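Putative potassium transport protein (Staphylococcus aureus 08BA02176, PDB 4XTT) binds the second messenger cyclic di-AMP through its C-terminal RCK domain and probably regulates a Ktr-type potassium transporter. Local coordinates at residues A46-R49 / G50-F53. Sequence-based numbering, arbitrary orientation.
Sequences AIKR and GKEF
Lys48 and Phe53 stand side by side on one face of a two-residue beta hairpin, and they illustrate how the aliphatic part of a lysine can serve as a hydrophobic partner while its ammonium lies past the ring. The two side chains run alongside each other from a non-hydrogen-bonded antiparallel pair. The lysine methylenes on the ring are the close-packed part of the contact: CG of Lys48 comes to 3.2 Å from CE1 of Phe53, meeting the ring obliquely, and the next methylene, CD, lies 3.4 Å from the same CE1. A bend at chi3 (65°) then turns the chain toward the turn. There NZ of Lys48 and NZ of Lys51 approach to 3.6 Å, a pairing of like charges which a long, weak ion pair from Lys48 to Asp7 of the second subunit may partly offset.

One residue closer to the turn, Arg49 and Glu52 form the hydrogen-bonded pair. Arg49 N donates to Glu52 O at 2.7 Å, and Glu52 N returns a bond to Arg49 O at 2.9 Å; together they close the type II' turn from Arg49 to Glu52. Gly50 takes the first corner of that turn with a positive phi of 63°, a region that favours glycine.

The open side is looser, with Gly50, Lys51 and Glu52 exposed. A water molecule donates to Gly50 O at 2.8 Å and only weakly to Lys48 O. On the face that carries Arg49 and Glu52, the Arg49 guanidinium forms a salt bridge with Asp67 through NH2.

Within the TrkA-C domain the hairpin joins strand 43-49 to strand 52-55, the latter at an edge of the antiparallel sheet within this chain. Lys48 and Phe53 both touch Ile70 of strand 68-72, the neighbour of 43-49 on its other side, while Phe53 also packs against Glu10 of the second subunit, in its helix 3-11.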
ATOM      1  N   ALA A  46      -1.957   0.669   5.591  1.00 24.21           N
ATOM      2  CA  ALA A  46      -2.939   1.024   6.606  1.00 23.39           C
ATOM      3  C   ALA A  46      -2.283   1.716   7.797  1.00 30.92           C
ATOM      4  O   ALA A  46      -1.055   1.728   7.931  1.00 23.52           O
ATOM      5  CB  ALA A  46      -3.695  -0.212   7.075  1.00 24.02           C
ATOM      6  N   ILE A  47      -3.122   2.292   8.653  1.00 28.77           N
ATOM      7  CA  ILE A  47      -2.691   2.906   9.906  1.00 29.81           C
ATOM      8  C   ILE A  47      -3.444   2.233  11.043  1.00 32.33           C
ATOM      9  O   ILE A  47      -4.664   2.069  10.960  1.00 42.48           O
ATOM     10  CB  ILE A  47      -2.969   4.437   9.940  1.00 49.72           C
ATOM     11  CG1 ILE A  47      -2.145   5.167   8.877  1.00 41.72           C
ATOM     12  CG2 ILE A  47      -2.654   5.021  11.308  1.00 29.84           C
ATOM     13  CD1 ILE A  47      -2.343   6.680   8.876  1.00 33.88           C
ATOM     14  N   LYS A  48      -2.738   1.827  12.094  1.00 41.36           N
ATOM     15  CA  LYS A  48      -3.426   1.292  13.271  1.00 42.95           C
ATOM     16  C   LYS A  48      -3.765   2.387  14.265  1.00 37.45           C
ATOM     17  O   LYS A  48      -2.885   2.966  14.904  1.00 39.31           O
ATOM     18  CB  LYS A  48      -2.600   0.230  13.988  1.00 54.47           C
ATOM     19  CG  LYS A  48      -2.603  -1.116  13.337  1.00 39.25           C
ATOM     20  CD  LYS A  48      -2.388  -2.207  14.376  1.00 50.80           C
ATOM     21  CE  LYS A  48      -3.561  -2.265  15.364  1.00 49.95           C
ATOM     22  NZ  LYS A  48      -3.581  -3.518  16.187  1.00 48.18           N
ATOM     23  N   ARG A  49      -5.054   2.668  14.388  1.00 46.27           N
ATOM     24  CA  ARG A  49      -5.528   3.639  15.355  1.00 48.84           C
ATOM     25  C   ARG A  49      -6.201   2.878  16.495  1.00 54.16           C
ATOM     26  O   ARG A  49      -7.256   2.267  16.325  1.00 47.58           O
ATOM     27  CB  ARG A  49      -6.487   4.637  14.715  1.00 51.18           C
ATOM     28  CG  ARG A  49      -6.897   5.762  15.652  1.00 48.79           C
ATOM     29  CD  ARG A  49      -6.258   7.070  15.232  1.00 52.50           C
ATOM     30  NE  ARG A  49      -6.816   7.552  13.971  1.00 78.33           N
ATOM     31  CZ  ARG A  49      -6.272   8.509  13.227  1.00 69.93           C
ATOM     32  NH1 ARG A  49      -6.856   8.883  12.095  1.00 58.16           N
ATOM     33  NH2 ARG A  49      -5.143   9.089  13.612  1.00 71.34           N
ATOM     34  N   GLY A  50      -5.574   2.925  17.662  1.00 62.60           N
ATOM     35  CA  GLY A  50      -5.967   2.094  18.776  1.00 48.80           C
ATOM     36  C   GLY A  50      -5.759   0.653  18.364  1.00 55.68           C
ATOM     37  O   GLY A  50      -4.623   0.236  18.137  1.00 62.35           O
ATOM     38  N   LYS A  51      -6.845  -0.097  18.218  1.00 49.16           N
ATOM     39  CA  LYS A  51      -6.741  -1.482  17.781  1.00 58.56           C
ATOM     40  C   LYS A  51      -7.597  -1.660  16.538  1.00 48.91           C
ATOM     41  O   LYS A  51      -8.106  -2.740  16.249  1.00 60.87           O
ATOM     42  CB  LYS A  51      -7.168  -2.440  18.900  1.00 66.17           C
ATOM     43  CG  LYS A  51      -6.354  -2.290  20.190  1.00 78.94           C
ATOM     44  CD  LYS A  51      -4.842  -2.454  19.969  1.00 73.94           C
ATOM     45  CE  LYS A  51      -4.459  -3.897  19.671  1.00 68.66           C
ATOM     46  NZ  LYS A  51      -2.980  -4.101  19.680  1.00 70.38           N
ATOM     47  N   GLU A  52      -7.735  -0.563  15.807  1.00 51.96           N
ATOM     48  CA  GLU A  52      -8.534  -0.488  14.596  1.00 50.28           C
ATOM     49  C   GLU A  52      -7.670  -0.077  13.389  1.00 46.66           C
ATOM     50  O   GLU A  52      -6.724   0.697  13.530  1.00 48.22           O
ATOM     51  CB  GLU A  52      -9.684   0.489  14.831  1.00 59.89           C
ATOM     52  CG  GLU A  52     -10.521   0.816  13.623  1.00 86.91           C
ATOM     53  CD  GLU A  52     -11.452   1.984  13.889  1.00 89.88           C
ATOM     54  OE1 GLU A  52     -11.338   2.599  14.976  1.00 87.64           O
ATOM     55  OE2 GLU A  52     -12.285   2.295  13.013  1.00 88.67           O
ATOM     56  N   PHE A  53      -8.005  -0.583  12.205  1.00 54.71           N
ATOM     57  CA  PHE A  53      -7.191  -0.359  11.006  1.00 41.52           C
ATOM     58  C   PHE A  53      -7.781   0.645  10.014  1.00 44.96           C
ATOM     59  O   PHE A  53      -8.850   0.412   9.439  1.00 40.57           O
ATOM     60  CB  PHE A  53      -6.964  -1.672  10.247  1.00 35.87           C
ATOM     61  CG  PHE A  53      -6.117  -2.669  10.974  1.00 44.20           C
ATOM     62  CD1 PHE A  53      -4.735  -2.570  10.954  1.00 39.55           C
ATOM     63  CD2 PHE A  53      -6.703  -3.732  11.651  1.00 33.48           C
ATOM     64  CE1 PHE A  53      -3.950  -3.506  11.609  1.00 36.53           C
ATOM     65  CE2 PHE A  53      -5.926  -4.663  12.312  1.00 36.50           C
ATOM     66  CZ  PHE A  53      -4.546  -4.547  12.297  1.00 42.96           C
TER
HETATM   67  O   HOH W   1      -2.054   1.238  17.726  1.00 39.54           O